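Local coordinates for particle-associated glycoside hydrolase (Acinetobacter phage Fri1, PDB 6C72), which probably degrades the capsular polysaccharide of Acinetobacter baumannii as a trimeric phage tailspike, opening the way for virus entry, at residues K409-G419 / D430-Q441. Sequence-based numbering, arbitrary orientation.
Sequences KGFSYNTLVTG and DTTFENNIVATQ
N436 ND2 gives one N-H to S412 OG at 3.0 Å, nearly straight and close to the amide plane, and another to a water 2.7 Å away. That water also accepts from F411 N and donates to T432 O. N436 OD1 accepts from V438 N (2.9 Å), capping the short helical turn 438-441, and accepts a hydrogen bond from a second water that accepts from S412 OG and T415 N. With CG anti to the backbone N (chi1 -169°), the amide reaches the 409-419 chain. The two segments are matching parts of successive coils near the C-terminal end of the parallel beta-helix, and F411 packs inward, edge-to-face with F398 of strand 396-399. F411 CB sits over one face of the F433 ring, 3.4 Å from F433 CE1; the ring planes meet at 26° with centroids 5.0 Å apart, so they overlap little. V438 CG1 fits between F411 CE2 and V417 CG2. Q441 OE1 receives V417 N (2.9 Å) from above its carbonyl plane. At the far end T432 N hydrogen-bonds to K409 O, while K409 NZ, also bound to G405 O, salt-bridges D430 OD2 at 3.1 Å; D430 OD1 accepts from T452 N.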
ATOM      1  N   LYS A 409      11.216 -25.431  14.158  1.00 38.60           N
ATOM      2  CA  LYS A 409      11.991 -25.241  12.940  1.00 38.18           C
ATOM      3  C   LYS A 409      11.182 -25.375  11.652  1.00 37.66           C
ATOM      4  O   LYS A 409      11.739 -25.168  10.570  1.00 37.27           O
ATOM      5  CB  LYS A 409      13.145 -26.245  12.906  1.00 38.30           C
ATOM      6  CG  LYS A 409      14.057 -26.201  14.122  1.00 38.75           C
ATOM      7  CD  LYS A 409      14.922 -24.962  14.094  1.00 38.62           C
ATOM      8  CE  LYS A 409      15.965 -24.977  15.200  1.00 38.98           C
ATOM      9  NZ  LYS A 409      16.867 -23.798  15.068  1.00 38.78           N
ATOM     10  N   GLY A 410       9.910 -25.737  11.726  1.00 29.94           N
ATOM     11  CA  GLY A 410       9.123 -25.953  10.529  1.00 29.23           C
ATOM     12  C   GLY A 410       8.603 -24.669   9.912  1.00 28.82           C
ATOM     13  O   GLY A 410       8.633 -23.587  10.500  1.00 29.28           O
ATOM     14  N   PHE A 411       8.126 -24.787   8.674  1.00 25.85           N
ATOM     15  CA  PHE A 411       7.469 -23.637   8.059  1.00 25.13           C
ATOM     16  C   PHE A 411       6.038 -23.498   8.560  1.00 24.94           C
ATOM     17  O   PHE A 411       5.562 -22.382   8.802  1.00 24.68           O
ATOM     18  CB  PHE A 411       7.500 -23.751   6.538  1.00 24.14           C
ATOM     19  CG  PHE A 411       6.672 -22.714   5.830  1.00 23.28           C
ATOM     20  CD1 PHE A 411       7.190 -21.463   5.564  1.00 23.49           C
ATOM     21  CD2 PHE A 411       5.381 -23.002   5.414  1.00 23.12           C
ATOM     22  CE1 PHE A 411       6.443 -20.510   4.910  1.00 22.84           C
ATOM     23  CE2 PHE A 411       4.619 -22.057   4.761  1.00 22.71           C
ATOM     24  CZ  PHE A 411       5.145 -20.806   4.509  1.00 22.45           C
ATOM     25  N   SER A 412       5.342 -24.615   8.725  1.00 26.68           N
ATOM     26  CA  SER A 412       3.938 -24.590   9.091  1.00 26.68           C
ATOM     27  C   SER A 412       3.588 -25.921   9.725  1.00 27.59           C
ATOM     28  O   SER A 412       4.339 -26.891   9.638  1.00 27.70           O
ATOM     29  CB  SER A 412       3.047 -24.306   7.874  1.00 25.26           C
ATOM     30  OG  SER A 412       3.207 -25.304   6.882  1.00 24.87           O
ATOM     31  N   TYR A 413       2.441 -25.947  10.378  1.00 28.75           N
ATOM     32  CA  TYR A 413       1.873 -27.161  10.933  1.00 29.29           C
ATOM     33  C   TYR A 413       0.506 -27.367  10.300  1.00 28.77           C
ATOM     34  O   TYR A 413      -0.308 -26.439  10.274  1.00 28.67           O
ATOM     35  CB  TYR A 413       1.761 -27.063  12.462  1.00 30.35           C
ATOM     36  CG  TYR A 413       0.793 -28.058  13.056  1.00 30.57           C
ATOM     37  CD1 TYR A 413       1.118 -29.411  13.150  1.00 30.62           C
ATOM     38  CD2 TYR A 413      -0.460 -27.648  13.496  1.00 30.72           C
ATOM     39  CE1 TYR A 413       0.220 -30.323  13.673  1.00 30.86           C
ATOM     40  CE2 TYR A 413      -1.366 -28.548  14.022  1.00 30.87           C
ATOM     41  CZ  TYR A 413      -1.025 -29.880  14.112  1.00 30.96           C
ATOM     42  OH  TYR A 413      -1.935 -30.771  14.638  1.00 31.94           O
ATOM     43  N   ASN A 414       0.276 -28.559   9.743  1.00 33.55           N
ATOM     44  CA  ASN A 414      -1.066 -28.969   9.320  1.00 33.33           C
ATOM     45  C   ASN A 414      -1.679 -27.980   8.328  1.00 32.49           C
ATOM     46  O   ASN A 414      -2.889 -27.755   8.327  1.00 32.55           O
ATOM     47  CB  ASN A 414      -1.976 -29.142  10.544  1.00 34.17           C
ATOM     48  CG  ASN A 414      -3.225 -29.950  10.252  1.00 34.07           C
ATOM     49  OD1 ASN A 414      -3.216 -30.870   9.433  1.00 33.70           O
ATOM     50  ND2 ASN A 414      -4.320 -29.604  10.932  1.00 34.42           N
ATOM     51  N   THR A 415      -0.849 -27.361   7.491  1.00 29.86           N
ATOM     52  CA  THR A 415      -1.288 -26.308   6.582  1.00 28.99           C
ATOM     53  C   THR A 415      -1.315 -26.813   5.139  1.00 28.38           C
ATOM     54  O   THR A 415      -0.493 -27.648   4.746  1.00 28.36           O
ATOM     55  CB  THR A 415      -0.378 -25.086   6.733  1.00 28.54           C
ATOM     56  OG1 THR A 415      -0.442 -24.649   8.096  1.00 29.35           O
ATOM     57  CG2 THR A 415      -0.821 -23.950   5.850  1.00 27.74           C
ATOM     58  N   LEU A 416      -2.288 -26.328   4.361  1.00 29.24           N
ATOM     59  CA  LEU A 416      -2.433 -26.663   2.945  1.00 28.96           C
ATOM     60  C   LEU A 416      -2.556 -25.374   2.149  1.00 28.68           C
ATOM     61  O   LEU A 416      -3.250 -24.442   2.577  1.00 28.83           O
ATOM     62  CB  LEU A 416      -3.661 -27.526   2.692  1.00 29.34           C
ATOM     63  CG  LEU A 416      -3.807 -28.836   3.460  1.00 29.84           C
ATOM     64  CD1 LEU A 416      -5.253 -29.312   3.386  1.00 30.20           C
ATOM     65  CD2 LEU A 416      -2.852 -29.894   2.889  1.00 29.77           C
ATOM     66  N   VAL A 417      -1.853 -25.293   1.018  1.00 25.64           N
ATOM     67  CA  VAL A 417      -1.936 -24.133   0.143  1.00 25.39           C
ATOM     68  C   VAL A 417      -2.133 -24.631  -1.283  1.00 26.31           C
ATOM     69  O   VAL A 417      -2.150 -25.834  -1.548  1.00 27.10           O
ATOM     70  CB  VAL A 417      -0.697 -23.209   0.244  1.00 24.68           C
ATOM     71  CG1 VAL A 417      -0.398 -22.836   1.697  1.00 24.38           C
ATOM     72  CG2 VAL A 417       0.537 -23.815  -0.440  1.00 24.84           C
ATOM     73  N   THR A 418      -2.278 -23.695  -2.209  1.00 28.44           N
ATOM     74  CA  THR A 418      -2.287 -24.029  -3.627  1.00 28.85           C
ATOM     75  C   THR A 418      -1.126 -23.311  -4.298  1.00 29.15           C
ATOM     76  O   THR A 418      -0.368 -22.569  -3.661  1.00 29.05           O
ATOM     77  CB  THR A 418      -3.621 -23.664  -4.285  1.00 29.45           C
ATOM     78  OG1 THR A 418      -3.618 -22.280  -4.640  1.00 30.07           O
ATOM     79  CG2 THR A 418      -4.777 -23.933  -3.347  1.00 29.28           C
ATOM     80  N   GLY A 419      -0.984 -23.547  -5.599  1.00 28.15           N
ATOM     81  CA  GLY A 419       0.066 -22.911  -6.371  1.00 28.27           C
ATOM     82  C   GLY A 419      -0.073 -21.415  -6.496  1.00 28.23           C
ATOM     83  O   GLY A 419       0.893 -20.753  -6.894  1.00 28.43           O
ATOM     84  N   ASP A 430      17.207 -22.119   9.295  1.00 34.52           N
ATOM     85  CA  ASP A 430      17.013 -23.490   9.753  1.00 34.57           C
ATOM     86  C   ASP A 430      15.627 -24.031   9.419  1.00 34.28           C
ATOM     87  O   ASP A 430      15.243 -25.080   9.944  1.00 34.35           O
ATOM     88  CB  ASP A 430      17.250 -23.647  11.269  1.00 34.86           C
ATOM     89  CG  ASP A 430      18.690 -23.375  11.695  1.00 35.09           C
ATOM     90  OD1 ASP A 430      19.628 -23.648  10.923  1.00 35.18           O
ATOM     91  OD2 ASP A 430      18.888 -22.932  12.849  1.00 35.22           O
ATOM     92  N   THR A 431      14.867 -23.351   8.562  1.00 31.72           N
ATOM     93  CA  THR A 431      13.503 -23.774   8.253  1.00 31.32           C
ATOM     94  C   THR A 431      13.505 -25.103   7.513  1.00 31.03           C
ATOM     95  O   THR A 431      14.129 -25.230   6.454  1.00 30.96           O
ATOM     96  CB  THR A 431      12.795 -22.722   7.405  1.00 31.00           C
ATOM     97  OG1 THR A 431      13.014 -21.424   7.966  1.00 31.36           O
ATOM     98  CG2 THR A 431      11.295 -23.012   7.347  1.00 30.46           C
ATOM     99  N   THR A 432      12.810 -26.097   8.059  1.00 35.61           N
ATOM    100  CA  THR A 432      12.685 -27.390   7.402  1.00 35.37           C
ATOM    101  C   THR A 432      11.317 -27.521   6.742  1.00 34.69           C
ATOM    102  O   THR A 432      10.285 -27.206   7.350  1.00 34.59           O
ATOM    103  CB  THR A 432      12.901 -28.540   8.383  1.00 35.88           C
ATOM    104  OG1 THR A 432      12.597 -29.779   7.726  1.00 35.70           O
ATOM    105  CG2 THR A 432      12.006 -28.383   9.614  1.00 36.16           C
ATOM    106  N   PHE A 433      11.317 -27.981   5.490  1.00 30.94           N
ATOM    107  CA  PHE A 433      10.106 -28.357   4.773  1.00 30.29           C
ATOM    108  C   PHE A 433       9.997 -29.875   4.639  1.00 30.48           C
ATOM    109  O   PHE A 433       9.217 -30.363   3.818  1.00 30.10           O
ATOM    110  CB  PHE A 433      10.068 -27.703   3.387  1.00 29.84           C
ATOM    111  CG  PHE A 433       9.705 -26.231   3.396  1.00 29.55           C
ATOM    112  CD1 PHE A 433       8.372 -25.820   3.274  1.00 28.86           C
ATOM    113  CD2 PHE A 433      10.698 -25.251   3.495  1.00 30.07           C
ATOM    114  CE1 PHE A 433       8.039 -24.466   3.266  1.00 28.63           C
ATOM    115  CE2 PHE A 433      10.369 -23.901   3.482  1.00 30.03           C
ATOM    116  CZ  PHE A 433       9.033 -23.505   3.376  1.00 29.27           C
ATOM    117  N   GLU A 434      10.787 -30.630   5.410  1.00 44.54           N
ATOM    118  CA  GLU A 434      10.715 -32.088   5.375  1.00 44.84           C
ATOM    119  C   GLU A 434       9.319 -32.569   5.762  1.00 44.68           C
ATOM    120  O   GLU A 434       8.785 -32.196   6.811  1.00 44.82           O
ATOM    121  CB  GLU A 434      11.764 -32.702   6.309  1.00 45.60           C
ATOM    122  CG  GLU A 434      11.797 -34.242   6.283  1.00 46.03           C
ATOM    123  CD  GLU A 434      12.818 -34.876   7.244  1.00 46.82           C
ATOM    124  OE1 GLU A 434      13.383 -34.155   8.101  1.00 47.02           O
ATOM    125  OE2 GLU A 434      13.055 -36.108   7.144  1.00 47.29           O
ATOM    126  N   ASN A 435       8.730 -33.399   4.897  1.00 39.16           N
ATOM    127  CA  ASN A 435       7.393 -33.966   5.065  1.00 39.07           C
ATOM    128  C   ASN A 435       6.302 -32.902   5.082  1.00 38.50           C
ATOM    129  O   ASN A 435       5.176 -33.169   5.515  1.00 38.56           O
ATOM    130  CB  ASN A 435       7.296 -34.814   6.339  1.00 39.76           C
ATOM    131  CG  ASN A 435       8.389 -35.843   6.438  1.00 40.38           C
ATOM    132  OD1 ASN A 435       9.003 -36.015   7.491  1.00 40.94           O
ATOM    133  ND2 ASN A 435       8.662 -36.521   5.332  1.00 40.35           N
ATOM    134  N   ASN A 436       6.597 -31.692   4.626  1.00 30.37           N
ATOM    135  CA  ASN A 436       5.610 -30.623   4.580  1.00 29.66           C
ATOM    136  C   ASN A 436       5.068 -30.516   3.163  1.00 29.07           C
ATOM    137  O   ASN A 436       5.764 -30.043   2.260  1.00 28.87           O
ATOM    138  CB  ASN A 436       6.203 -29.290   5.020  1.00 29.57           C
ATOM    139  CG  ASN A 436       5.129 -28.234   5.228  1.00 29.15           C
ATOM    140  OD1 ASN A 436       4.038 -28.348   4.673  1.00 28.77           O
ATOM    141  ND2 ASN A 436       5.423 -27.210   6.025  1.00 29.34           N
ATOM    142  N   ILE A 437       3.790 -30.868   2.996  1.00 29.01           N
ATOM    143  CA  ILE A 437       3.166 -30.882   1.683  1.00 29.26           C
ATOM    144  C   ILE A 437       3.132 -29.495   1.053  1.00 28.05           C
ATOM    145  O   ILE A 437       3.053 -29.380  -0.176  1.00 28.36           O
ATOM    146  CB  ILE A 437       1.748 -31.481   1.804  1.00 29.88           C
ATOM    147  CG1 ILE A 437       1.161 -31.782   0.420  1.00 30.67           C
ATOM    148  CG2 ILE A 437       0.839 -30.563   2.661  1.00 28.78           C
ATOM    149  CD1 ILE A 437      -0.117 -32.561   0.466  1.00 31.72           C
ATOM    150  N   VAL A 438       3.220 -28.434   1.861  1.00 27.40           N
ATOM    151  CA  VAL A 438       3.251 -27.079   1.310  1.00 27.01           C
ATOM    152  C   VAL A 438       4.391 -26.943   0.307  1.00 27.18           C
ATOM    153  O   VAL A 438       4.266 -26.231  -0.703  1.00 27.16           O
ATOM    154  CB  VAL A 438       3.378 -26.037   2.447  1.00 26.89           C
ATOM    155  CG1 VAL A 438       3.696 -24.637   1.899  1.00 26.67           C
ATOM    156  CG2 VAL A 438       2.121 -26.000   3.305  1.00 26.91           C
ATOM    157  N   ALA A 439       5.504 -27.638   0.545  1.00 26.88           N
ATOM    158  CA  ALA A 439       6.636 -27.535  -0.365  1.00 27.41           C
ATOM    159  C   ALA A 439       6.324 -28.083  -1.752  1.00 28.39           C
ATOM    160  O   ALA A 439       6.979 -27.677  -2.716  1.00 28.75           O
ATOM    161  CB  ALA A 439       7.855 -28.254   0.224  1.00 28.17           C
ATOM    162  N   THR A 440       5.330 -28.958  -1.890  1.00 35.30           N
ATOM    163  CA  THR A 440       4.947 -29.466  -3.202  1.00 35.53           C
ATOM    164  C   THR A 440       3.757 -28.725  -3.794  1.00 35.32           C
ATOM    165  O   THR A 440       3.374 -29.007  -4.928  1.00 35.61           O
ATOM    166  CB  THR A 440       4.626 -30.975  -3.146  1.00 35.80           C
ATOM    167  OG1 THR A 440       3.361 -31.186  -2.506  1.00 35.57           O
ATOM    168  CG2 THR A 440       5.700 -31.745  -2.392  1.00 36.16           C
ATOM    169  N   GLN A 441       3.171 -27.788  -3.057  1.00 30.43           N
ATOM    170  CA  GLN A 441       1.969 -27.087  -3.475  1.00 30.39           C
ATOM    171  C   GLN A 441       2.226 -25.646  -3.867  1.00 30.58           C
ATOM    172  O   GLN A 441       1.712 -25.186  -4.885  1.00 31.00           O
ATOM    173  CB  GLN A 441       0.932 -27.103  -2.353  1.00 30.09           C
ATOM    174  CG  GLN A 441       0.418 -28.464  -1.978  1.00 30.17           C
ATOM    175  CD  GLN A 441      -0.487 -28.380  -0.770  1.00 30.06           C
ATOM    176  OE1 GLN A 441      -0.313 -27.509   0.090  1.00 29.86           O
ATOM    177  NE2 GLN A 441      -1.465 -29.271  -0.700  1.00 30.31           N
TER
HETATM  178  O   HOH W   1       7.541 -27.515   7.652  1.00 34.87           O
HETATM  179  O   HOH W   2       2.082 -27.755   6.701  1.00 24.45           O